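Local coordinates for membrane-bound lytic murein transglycosylase (Agrobacterium tumefaciens, PDB 2PNW), which probably cleaves the glycan strands of the peptidoglycan cell wall, as lytic transglycosylases of the MltA family do, leaving 1,6-anhydromuramoyl ends, at residues A[121-126]-A[167-172]; A[138-143]-A[152-156]; A[209-215]-A[254-260]; A[216-221]-A[251-255]. Numbering follows the deposited sequence.

In the fold
All four contacts lie in the MltA-specific insert domain. Following the chain, the loop after strand 118-121 meets the loop before strand 173-177 in interaction 1. Interaction 2 is nested inside the loop so closed and gathers aromatic rings beside the three-stranded sheet 127-129, 145-149, 152-154. The chain then runs through strand 201-209 into interaction 3, where 209-215 pairs with 254-260, and directly into interaction 4, where helix 217-223 packs against 251-255; these two end on the same stretch, sharing His254 and Asn255. Phe260 touches Tyr121 and Leu167, Phe156 touches Pro124, and Tyr143 reaches His212, so interactions 1, 2 and 3 adjoin, whereas interaction 4 touches neither 1 nor 2.

Interaction 1: A[121-126]-A[167-172]; sequences YRRPPE and LRGRGL
This is a loop-to-loop contact beside the paired strands 118-121 and 173-177 of the large mixed sheet, where the chain leaving the first passes the chain about to enter the second. The CA atoms of Tyr121 and Leu172 lie 5.4 Å apart, and Arg122 N donates to Leu172 O at 2.9 Å. Gly169 and Gly171, both at positive phi (78° and 70°), bend the loop between Leu167 and Leu172. Leu172 (chi1 m, chi2 t) packs its CB 3.8 Å from Tyr121 CD1 and its CD1 4.2 Å from Pro124 CB. Leu167 CD1 sits over the Tyr121 ring as a CH-pi contact, 4.0 Å from the centroid, and a water joins Tyr121 OH to Leu167 N. A two-pronged salt bridge closes the pair: Arg170 NH2 to Glu126 OE1, 2.8 Å, and Arg170 NH1 to Glu126 OE2, 2.9 Å. Phe260 of strand 259-263 also packs on Tyr121, Pro124 and Leu167. One backbone bond thus carries the antiparallel pairing just past the strands, while a bidentate arginine-carboxylate pair joins the loops beyond.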
# COMPACT_ATOMS: atom_id res chain seq x y z
N TYR A 121 13.61 -13.04 0.80
CA TYR A 121 13.54 -13.97 -0.33
C TYR A 121 12.91 -13.37 -1.58
O TYR A 121 11.92 -12.63 -1.49
CB TYR A 121 12.69 -15.17 0.06
CG TYR A 121 13.36 -16.14 1.03
CD1 TYR A 121 14.49 -16.88 0.65
CD2 TYR A 121 12.84 -16.32 2.32
CE1 TYR A 121 15.09 -17.80 1.55
CE2 TYR A 121 13.43 -17.22 3.23
CZ TYR A 121 14.54 -17.96 2.84
OH TYR A 121 15.10 -18.86 3.74
N ARG A 122 13.46 -13.74 -2.74
CA ARG A 122 12.79 -13.50 -4.03
C ARG A 122 11.71 -14.55 -4.20
O ARG A 122 11.66 -15.53 -3.44
CB ARG A 122 13.75 -13.74 -5.22
CG ARG A 122 14.96 -12.88 -5.34
CD ARG A 122 15.66 -13.24 -6.68
NE ARG A 122 16.56 -14.40 -6.61
CZ ARG A 122 16.33 -15.59 -7.16
NH1 ARG A 122 15.21 -15.80 -7.87
NH2 ARG A 122 17.23 -16.56 -7.05
N ARG A 123 10.88 -14.39 -5.24
CA ARG A 123 9.81 -15.35 -5.48
C ARG A 123 10.37 -16.72 -5.93
O ARG A 123 11.09 -16.79 -6.94
CB ARG A 123 8.87 -14.80 -6.55
CG ARG A 123 7.65 -15.67 -6.80
CD ARG A 123 6.87 -15.08 -7.97
NE ARG A 123 5.67 -15.86 -8.24
CZ ARG A 123 4.60 -15.38 -8.87
NH1 ARG A 123 4.58 -14.12 -9.31
NH2 ARG A 123 3.55 -16.19 -9.07
N PRO A 124 10.03 -17.80 -5.20
CA PRO A 124 10.43 -19.16 -5.60
C PRO A 124 9.76 -19.53 -6.92
O PRO A 124 8.60 -19.16 -7.12
CB PRO A 124 9.86 -20.04 -4.48
CG PRO A 124 9.68 -19.10 -3.30
CD PRO A 124 9.27 -17.81 -3.93
N PRO A 125 10.44 -20.29 -7.79
CA PRO A 125 9.86 -20.61 -9.11
C PRO A 125 8.62 -21.52 -9.01
O PRO A 125 7.84 -21.62 -9.97
CB PRO A 125 11.01 -21.33 -9.84
CG PRO A 125 11.84 -21.94 -8.70
CD PRO A 125 11.77 -20.93 -7.59
N GLU A 126 8.44 -22.19 -7.86
CA GLU A 126 7.29 -23.09 -7.67
C GLU A 126 6.08 -22.35 -7.12
O GLU A 126 5.04 -22.96 -6.93
CB GLU A 126 7.65 -24.32 -6.80
CG GLU A 126 7.83 -24.03 -5.29
CD GLU A 126 9.24 -23.53 -4.88
OE1 GLU A 126 10.08 -23.16 -5.76
OE2 GLU A 126 9.51 -23.49 -3.65
N LEU A 167 13.01 -22.87 2.75
CA LEU A 167 13.55 -22.32 1.48
C LEU A 167 15.08 -22.19 1.44
O LEU A 167 15.64 -21.65 0.48
CB LEU A 167 12.92 -20.95 1.18
CG LEU A 167 11.39 -20.90 0.99
CD1 LEU A 167 10.95 -19.44 0.67
CD2 LEU A 167 10.91 -21.86 -0.09
N ARG A 168 15.75 -22.65 2.49
CA ARG A 168 17.21 -22.51 2.60
C ARG A 168 17.98 -23.28 1.54
O ARG A 168 17.55 -24.34 1.10
CB ARG A 168 17.70 -23.03 3.97
CG ARG A 168 17.29 -22.20 5.17
CD ARG A 168 17.92 -22.81 6.42
NE ARG A 168 19.33 -22.41 6.54
CZ ARG A 168 20.29 -23.12 7.14
NH1 ARG A 168 20.02 -24.31 7.69
NH2 ARG A 168 21.53 -22.64 7.19
N GLY A 169 19.14 -22.75 1.16
CA GLY A 169 20.08 -23.48 0.32
C GLY A 169 19.70 -23.51 -1.15
O GLY A 169 20.16 -24.37 -1.90
N ARG A 170 18.89 -22.54 -1.57
CA ARG A 170 18.39 -22.53 -2.95
C ARG A 170 18.79 -21.28 -3.72
O ARG A 170 18.38 -21.09 -4.86
CB ARG A 170 16.87 -22.72 -2.93
CG ARG A 170 16.46 -24.11 -2.39
CD ARG A 170 14.96 -24.34 -2.49
NE ARG A 170 14.48 -24.10 -3.84
CZ ARG A 170 13.21 -23.81 -4.12
NH1 ARG A 170 12.31 -23.76 -3.13
NH2 ARG A 170 12.84 -23.59 -5.39
N GLY A 171 19.57 -20.42 -3.07
CA GLY A 171 20.01 -19.18 -3.70
C GLY A 171 18.91 -18.16 -3.90
O GLY A 171 19.03 -17.27 -4.74
N LEU A 172 17.85 -18.25 -3.08
CA LEU A 172 16.71 -17.34 -3.20
C LEU A 172 16.80 -16.05 -2.40
O LEU A 172 15.91 -15.20 -2.50
CB LEU A 172 15.41 -18.09 -2.82
CG LEU A 172 14.97 -19.19 -3.80
CD1 LEU A 172 13.85 -20.04 -3.16
CD2 LEU A 172 14.51 -18.54 -5.13
O HOH W 1 13.42 -20.76 4.70
O HOH W 2 19.01 -13.88 -5.17

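Interaction 2: A[138-143]-A[152-156]; sequences GFDPSY and GISYF
Three aromatic side chains meet where the loop before strand 145-149 folds back beside the end of strand 152-154. The backbones stay well apart, the nearest CA atoms being those of Phe139 and Ser154 at 8.1 Å, so rings fill the gap. Tyr155 (chi1 -70°, chi2 -72°) extends between the other two. One face lies on Phe139 in an offset stack, centroids 4.2 Å apart and planes at 10°, with Phe139 CE1 3.6 Å from Tyr155 CE1. Its edge points at the face of Tyr143, centroids 4.9 Å apart and planes at 73°. Both partners hold chi1 between the usual wells, -148° for Phe139 and -92° for Tyr143. Phe139 CZ also touches Ile153 CG2 at 4.1 Å. At the tip of Tyr155, OH accepts from Asp140 N at 2.9 Å and meets a water at 2.5 Å. Asp140, with chi1 t, turns OD1 back to Ser142 N (2.9 Å) and Ser142 OG (2.6 Å), while Tyr143 N bonds Asp140 O at 3.0 Å. Beyond the cluster, Tyr143 OH bonds His212 ND1. The result is an aromatic cluster built on a type I beta turn, Asp140 to Tyr143, whose first residue also makes an Asx turn.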
# COMPACT_ATOMS: atom_id res chain seq x y z
N GLY A 138 -11.21 -28.51 -4.93
CA GLY A 138 -11.27 -28.23 -3.49
C GLY A 138 -10.37 -27.12 -2.97
O GLY A 138 -10.45 -26.75 -1.79
N PHE A 139 -9.54 -26.56 -3.85
CA PHE A 139 -8.64 -25.44 -3.46
C PHE A 139 -9.47 -24.22 -3.11
O PHE A 139 -10.49 -23.94 -3.74
CB PHE A 139 -7.70 -25.10 -4.64
CG PHE A 139 -6.34 -24.59 -4.23
CD1 PHE A 139 -5.41 -25.46 -3.63
CD2 PHE A 139 -5.95 -23.29 -4.49
CE1 PHE A 139 -4.11 -25.01 -3.29
CE2 PHE A 139 -4.65 -22.83 -4.16
CZ PHE A 139 -3.74 -23.70 -3.55
N ASP A 140 -9.05 -23.49 -2.07
CA ASP A 140 -9.74 -22.28 -1.63
C ASP A 140 -9.74 -21.24 -2.75
O ASP A 140 -8.67 -20.77 -3.15
CB ASP A 140 -9.02 -21.75 -0.38
CG ASP A 140 -9.66 -20.53 0.22
OD1 ASP A 140 -10.39 -19.78 -0.47
OD2 ASP A 140 -9.38 -20.26 1.40
N PRO A 141 -10.92 -20.89 -3.31
CA PRO A 141 -10.90 -19.99 -4.48
C PRO A 141 -10.44 -18.54 -4.18
O PRO A 141 -10.22 -17.77 -5.11
CB PRO A 141 -12.35 -20.03 -4.98
CG PRO A 141 -13.16 -20.30 -3.69
CD PRO A 141 -12.30 -21.30 -2.96
N SER A 142 -10.27 -18.19 -2.91
CA SER A 142 -9.69 -16.90 -2.57
C SER A 142 -8.16 -16.90 -2.68
O SER A 142 -7.59 -15.84 -2.62
CB SER A 142 -10.13 -16.42 -1.17
OG SER A 142 -9.64 -17.29 -0.15
N TYR A 143 -7.50 -18.05 -2.83
CA TYR A 143 -6.03 -18.08 -2.92
C TYR A 143 -5.57 -17.69 -4.34
O TYR A 143 -6.04 -18.27 -5.33
CB TYR A 143 -5.50 -19.49 -2.60
CG TYR A 143 -5.17 -19.65 -1.13
CD1 TYR A 143 -6.15 -19.46 -0.16
CD2 TYR A 143 -3.87 -19.96 -0.71
CE1 TYR A 143 -5.86 -19.58 1.22
CE2 TYR A 143 -3.56 -20.10 0.68
CZ TYR A 143 -4.58 -19.92 1.62
OH TYR A 143 -4.31 -20.05 2.98
N GLY A 152 0.73 -31.95 -8.74
CA GLY A 152 -0.20 -30.91 -9.15
C GLY A 152 0.06 -29.61 -8.39
O GLY A 152 1.17 -29.10 -8.40
N ILE A 153 -0.96 -29.08 -7.73
CA ILE A 153 -0.77 -27.84 -6.96
C ILE A 153 -1.21 -28.07 -5.53
O ILE A 153 -2.23 -28.74 -5.32
CB ILE A 153 -1.54 -26.69 -7.59
CG1 ILE A 153 -0.79 -26.22 -8.87
CG2 ILE A 153 -1.73 -25.52 -6.61
CD1 ILE A 153 -1.39 -25.03 -9.51
N SER A 154 -0.45 -27.52 -4.59
CA SER A 154 -0.82 -27.60 -3.17
C SER A 154 -0.67 -26.21 -2.53
O SER A 154 -0.27 -25.24 -3.19
CB SER A 154 0.01 -28.68 -2.49
OG SER A 154 1.39 -28.37 -2.50
N TYR A 155 -1.02 -26.07 -1.25
CA TYR A 155 -0.82 -24.78 -0.58
C TYR A 155 0.68 -24.52 -0.34
O TYR A 155 1.41 -25.45 0.05
CB TYR A 155 -1.61 -24.75 0.76
CG TYR A 155 -3.10 -24.69 0.52
CD1 TYR A 155 -3.70 -23.53 0.05
CD2 TYR A 155 -3.90 -25.83 0.73
CE1 TYR A 155 -5.08 -23.47 -0.20
CE2 TYR A 155 -5.27 -25.80 0.48
CZ TYR A 155 -5.84 -24.62 0.02
OH TYR A 155 -7.17 -24.56 -0.20
N PHE A 156 1.11 -23.27 -0.52
CA PHE A 156 2.50 -22.93 -0.26
C PHE A 156 2.68 -22.87 1.27
O PHE A 156 1.74 -22.52 1.98
CB PHE A 156 2.87 -21.60 -0.93
CG PHE A 156 4.35 -21.40 -1.05
CD1 PHE A 156 5.05 -21.95 -2.12
CD2 PHE A 156 5.05 -20.74 -0.03
CE1 PHE A 156 6.46 -21.79 -2.20
CE2 PHE A 156 6.43 -20.60 -0.10
CZ PHE A 156 7.13 -21.11 -1.18
O HOH W 3 -8.64 -26.25 1.01

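Interaction 3: A[209-215]-A[254-260]; sequences KAGHVFS and HNRSYIF
An antiparallel beta ladder frays here into two loops that continue side by side: strand 201-209 ends against the start of strand 259-263, with Lys209 and Ile259 forming a non-hydrogen-bonded pair, CA atoms 4.5 Å apart. Next to it Ala210 N donates to Tyr258 O at 2.9 Å. Gly211 (phi 123°) then turns the chain, and the CA atoms of His212 and Ser257 come within 4.7 Å, those of Ser215 and Asn255 within 4.6 Å. The three residues most covered by the contact are His212, Ser215 and Lys209. His212 (chi1 -43°) sets its CB 3.8 Å from Arg256 CB and its CD2 3.4 Å from Arg256 O, and its ring faces the Arg256 guanidinium; its ND1 is bonded to Tyr143 OH, while Arg256 forms a salt bridge with Asp158. Lys209 (chi1 p) lays its CB 3.8 Å from Ile259 CD1, and its CA makes a CA-H...O contact of 3.1 Å with Tyr258 O. Ser215 points toward 254-260, with CB 3.5 Å from His254 O, and OG lies over the face of the His254 ring. Between the two loops, waters fill in: one links Gly211 N, His212 O and Ser257 OG, another Val213 O, Ser215 OG and Arg256 N. The far end is fastened by the amide of Asn255, extended at chi1 177°, whose OD1 accepts from Ser215 N at 3.1 Å.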
# COMPACT_ATOMS: atom_id res chain seq x y z
N LYS A 209 3.24 -13.52 -2.89
CA LYS A 209 3.07 -13.91 -1.49
C LYS A 209 2.69 -15.38 -1.42
O LYS A 209 2.18 -15.95 -2.37
CB LYS A 209 2.04 -13.02 -0.79
CG LYS A 209 0.62 -13.07 -1.43
CD LYS A 209 -0.33 -12.03 -0.80
CE LYS A 209 -1.67 -12.09 -1.53
NZ LYS A 209 -2.69 -11.29 -0.79
N ALA A 210 2.92 -15.99 -0.26
CA ALA A 210 2.60 -17.40 -0.04
C ALA A 210 1.14 -17.75 -0.40
O ALA A 210 0.87 -18.87 -0.82
CB ALA A 210 2.94 -17.78 1.42
N GLY A 211 0.21 -16.83 -0.18
CA GLY A 211 -1.21 -17.00 -0.57
C GLY A 211 -2.17 -16.84 0.60
O GLY A 211 -3.36 -16.46 0.42
N HIS A 212 -1.66 -17.13 1.80
CA HIS A 212 -2.49 -17.10 3.02
C HIS A 212 -2.97 -15.70 3.33
O HIS A 212 -2.33 -14.71 2.97
CB HIS A 212 -1.70 -17.67 4.21
CG HIS A 212 -0.94 -18.90 3.84
ND1 HIS A 212 -1.58 -20.07 3.50
CD2 HIS A 212 0.38 -19.13 3.70
CE1 HIS A 212 -0.68 -20.98 3.18
NE2 HIS A 212 0.53 -20.44 3.30
N VAL A 213 -4.09 -15.63 4.03
CA VAL A 213 -4.67 -14.35 4.44
C VAL A 213 -3.69 -13.60 5.35
O VAL A 213 -2.88 -14.23 6.08
CB VAL A 213 -6.07 -14.55 5.15
CG1 VAL A 213 -5.90 -15.23 6.53
CG2 VAL A 213 -6.82 -13.23 5.28
N PHE A 214 -3.73 -12.28 5.27
CA PHE A 214 -3.00 -11.43 6.20
C PHE A 214 -3.76 -11.36 7.55
O PHE A 214 -4.98 -11.15 7.56
CB PHE A 214 -2.85 -10.02 5.60
CG PHE A 214 -2.16 -9.04 6.51
CD1 PHE A 214 -0.76 -9.04 6.64
CD2 PHE A 214 -2.92 -8.15 7.28
CE1 PHE A 214 -0.11 -8.13 7.52
CE2 PHE A 214 -2.29 -7.27 8.19
CZ PHE A 214 -0.88 -7.25 8.28
N SER A 215 -3.04 -11.56 8.66
CA SER A 215 -3.62 -11.31 9.99
C SER A 215 -2.86 -10.21 10.72
O SER A 215 -1.64 -10.30 10.85
CB SER A 215 -3.65 -12.58 10.85
OG SER A 215 -4.30 -13.61 10.16
N HIS A 254 1.22 -15.76 13.73
CA HIS A 254 -0.24 -15.58 13.60
C HIS A 254 -0.55 -15.01 12.22
O HIS A 254 -1.60 -15.28 11.66
CB HIS A 254 -0.73 -14.61 14.68
CG HIS A 254 -2.17 -14.22 14.54
ND1 HIS A 254 -3.20 -15.11 14.73
CD2 HIS A 254 -2.74 -13.01 14.32
CE1 HIS A 254 -4.36 -14.47 14.59
NE2 HIS A 254 -4.10 -13.20 14.33
N ASN A 255 0.36 -14.19 11.70
CA ASN A 255 0.24 -13.73 10.30
C ASN A 255 0.86 -14.76 9.37
O ASN A 255 2.08 -14.80 9.16
CB ASN A 255 0.92 -12.36 10.10
CG ASN A 255 0.85 -11.91 8.64
OD1 ASN A 255 -0.14 -12.21 7.96
ND2 ASN A 255 1.89 -11.25 8.15
N ARG A 256 0.03 -15.65 8.84
CA ARG A 256 0.52 -16.75 8.02
C ARG A 256 1.00 -16.28 6.64
O ARG A 256 1.78 -16.98 5.99
CB ARG A 256 -0.60 -17.77 7.81
CG ARG A 256 -0.91 -18.53 9.09
CD ARG A 256 -1.98 -19.59 8.80
NE ARG A 256 -1.46 -20.73 8.09
CZ ARG A 256 -2.14 -21.47 7.19
NH1 ARG A 256 -3.36 -21.14 6.80
NH2 ARG A 256 -1.53 -22.50 6.65
N SER A 257 0.50 -15.13 6.20
CA SER A 257 0.94 -14.54 4.92
C SER A 257 2.44 -14.26 4.97
O SER A 257 2.96 -13.89 6.02
CB SER A 257 0.22 -13.21 4.68
OG SER A 257 0.83 -12.51 3.59
N TYR A 258 3.13 -14.44 3.84
CA TYR A 258 4.57 -14.14 3.77
C TYR A 258 4.81 -13.49 2.41
O TYR A 258 4.31 -13.99 1.39
CB TYR A 258 5.38 -15.44 3.85
CG TYR A 258 6.89 -15.25 4.04
CD1 TYR A 258 7.46 -15.27 5.31
CD2 TYR A 258 7.74 -15.07 2.94
CE1 TYR A 258 8.86 -15.09 5.50
CE2 TYR A 258 9.13 -14.90 3.11
CZ TYR A 258 9.68 -14.93 4.39
OH TYR A 258 11.05 -14.78 4.57
N ILE A 259 5.54 -12.38 2.44
CA ILE A 259 5.78 -11.56 1.24
C ILE A 259 7.11 -11.91 0.59
O ILE A 259 8.14 -12.03 1.27
CB ILE A 259 5.73 -10.03 1.57
CG1 ILE A 259 4.41 -9.64 2.24
CG2 ILE A 259 6.02 -9.17 0.26
CD1 ILE A 259 3.12 -10.17 1.50
N PHE A 260 7.08 -12.12 -0.73
CA PHE A 260 8.33 -12.28 -1.51
C PHE A 260 8.55 -11.01 -2.33
O PHE A 260 7.60 -10.35 -2.71
CB PHE A 260 8.25 -13.50 -2.44
CG PHE A 260 8.08 -14.79 -1.69
CD1 PHE A 260 9.18 -15.37 -1.06
CD2 PHE A 260 6.83 -15.37 -1.54
CE1 PHE A 260 9.05 -16.56 -0.35
CE2 PHE A 260 6.69 -16.57 -0.82
CZ PHE A 260 7.81 -17.14 -0.22
O HOH W 4 0.22 -14.61 1.73
O HOH W 5 -2.86 -15.25 8.61

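Interaction 4: A[216-221]-A[251-255]; sequences PIGRLL and VLWHN
The first turn of helix 217-223 packs against 251-255, on and just beyond Val251 and Leu252 of helix 248-252, with no direct hydrogen bond between the segments. The backbones remain apart: Ile217 and Val251 have their CA atoms 6.6 Å from each other, Pro216 and Asn255 6.7 Å, and side chains fill the space. Pro216, at the N-cap position, starts the helix, and Leu221 N bonds Ile217 O at 2.9 Å in its first turn. Val251 (chi1 t) is the central bump, entering the hollow bounded by Ile217, Leu220 and Leu221: its CG1 lies 3.9 Å from Ile217 CB and 4.3 Å from Leu220 CD2, and its CG2 lies 4.3 Å from Leu221 CD2. In return, Ile217 (chi1 p, chi2 t) brings CG2 to 3.4 Å from Val251 O and extends CD1 to 3.9 Å from Leu252 CD2. Leu220 (chi1 t, chi2 p) lays CD2 over the face of the His254 ring, a CH-pi contact 4.0 Å from the centroid. The ring, at chi1 t, turns its edge to the carbonyl of Pro216, with His254 CD2 4.2 Å from Pro216 O, and a water joins Pro216 O (2.8 Å) to His254 NE2 (2.7 Å). Around this small interface stand further helices: Ile217 also meets Ile237 and Leu241 of helix 234-243, Val251 and Leu221 meet Trp240 of the same helix, and Phe184 of helix 180-189 touches Ile217, Leu252 and Asn255.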
# COMPACT_ATOMS: atom_id res chain seq x y z
N PRO A 216 -3.56 -9.14 11.13
CA PRO A 216 -2.91 -8.04 11.82
C PRO A 216 -2.50 -8.38 13.26
O PRO A 216 -3.36 -8.82 14.06
CB PRO A 216 -3.96 -6.94 11.79
CG PRO A 216 -5.26 -7.66 11.71
CD PRO A 216 -5.00 -8.89 10.91
N ILE A 217 -1.23 -8.19 13.58
CA ILE A 217 -0.76 -8.55 14.93
C ILE A 217 -1.24 -7.55 15.98
O ILE A 217 -1.38 -7.91 17.14
CB ILE A 217 0.78 -8.79 15.02
CG1 ILE A 217 1.57 -7.52 14.66
CG2 ILE A 217 1.20 -10.02 14.12
CD1 ILE A 217 3.03 -7.62 15.05
N GLY A 218 -1.51 -6.31 15.56
CA GLY A 218 -2.07 -5.29 16.47
C GLY A 218 -3.37 -5.78 17.08
O GLY A 218 -3.60 -5.70 18.29
N ARG A 219 -4.24 -6.32 16.23
CA ARG A 219 -5.54 -6.82 16.71
C ARG A 219 -5.37 -8.01 17.64
O ARG A 219 -6.09 -8.14 18.63
CB ARG A 219 -6.43 -7.17 15.50
CG ARG A 219 -7.82 -7.70 15.84
CD ARG A 219 -8.56 -6.84 16.87
NE ARG A 219 -8.75 -5.46 16.44
CZ ARG A 219 -9.24 -4.49 17.22
NH1 ARG A 219 -9.58 -4.76 18.49
NH2 ARG A 219 -9.38 -3.27 16.74
N LEU A 220 -4.41 -8.88 17.34
CA LEU A 220 -4.12 -10.02 18.21
C LEU A 220 -3.73 -9.52 19.58
O LEU A 220 -4.18 -10.05 20.60
CB LEU A 220 -2.98 -10.88 17.64
CG LEU A 220 -2.53 -12.06 18.52
CD1 LEU A 220 -3.66 -12.97 18.85
CD2 LEU A 220 -1.42 -12.88 17.87
N LEU A 221 -2.86 -8.52 19.61
CA LEU A 221 -2.39 -7.99 20.90
C LEU A 221 -3.51 -7.28 21.67
O LEU A 221 -3.59 -7.43 22.89
CB LEU A 221 -1.15 -7.11 20.71
CG LEU A 221 0.08 -7.87 20.20
CD1 LEU A 221 1.20 -6.88 19.85
CD2 LEU A 221 0.58 -8.92 21.21
N VAL A 251 3.56 -14.60 17.97
CA VAL A 251 2.76 -13.48 17.54
C VAL A 251 2.97 -13.23 16.03
O VAL A 251 2.01 -13.08 15.31
CB VAL A 251 3.10 -12.21 18.36
CG1 VAL A 251 2.42 -10.96 17.76
CG2 VAL A 251 2.66 -12.41 19.85
N LEU A 252 4.22 -13.14 15.58
CA LEU A 252 4.44 -12.88 14.14
C LEU A 252 3.83 -13.99 13.29
O LEU A 252 3.26 -13.74 12.23
CB LEU A 252 5.94 -12.81 13.83
CG LEU A 252 6.66 -11.68 14.59
CD1 LEU A 252 8.07 -11.47 13.97
CD2 LEU A 252 5.83 -10.36 14.60
N TRP A 253 3.92 -15.23 13.77
CA TRP A 253 3.47 -16.39 12.98
C TRP A 253 1.94 -16.53 12.89
O TRP A 253 1.42 -17.31 12.07
CB TRP A 253 4.14 -17.66 13.51
CG TRP A 253 5.63 -17.74 13.26
CD1 TRP A 253 6.35 -17.02 12.35
CD2 TRP A 253 6.57 -18.61 13.90
NE1 TRP A 253 7.68 -17.36 12.40
CE2 TRP A 253 7.83 -18.36 13.34
CE3 TRP A 253 6.46 -19.59 14.91
CZ2 TRP A 253 8.99 -19.04 13.74
CZ3 TRP A 253 7.60 -20.28 15.30
CH2 TRP A 253 8.85 -20.00 14.72
N HIS A 254 1.22 -15.76 13.73
CA HIS A 254 -0.24 -15.58 13.60
C HIS A 254 -0.55 -15.01 12.22
O HIS A 254 -1.60 -15.28 11.66
CB HIS A 254 -0.73 -14.61 14.68
CG HIS A 254 -2.17 -14.22 14.54
ND1 HIS A 254 -3.20 -15.11 14.73
CD2 HIS A 254 -2.74 -13.01 14.32
CE1 HIS A 254 -4.36 -14.47 14.59
NE2 HIS A 254 -4.10 -13.20 14.33
N ASN A 255 0.36 -14.19 11.70
CA ASN A 255 0.24 -13.73 10.30
C ASN A 255 0.86 -14.76 9.37
O ASN A 255 2.08 -14.80 9.16
CB ASN A 255 0.92 -12.36 10.10
CG ASN A 255 0.85 -11.91 8.64
OD1 ASN A 255 -0.14 -12.21 7.96
ND2 ASN A 255 1.89 -11.25 8.15
O HOH W 6 -5.33 -10.79 14.00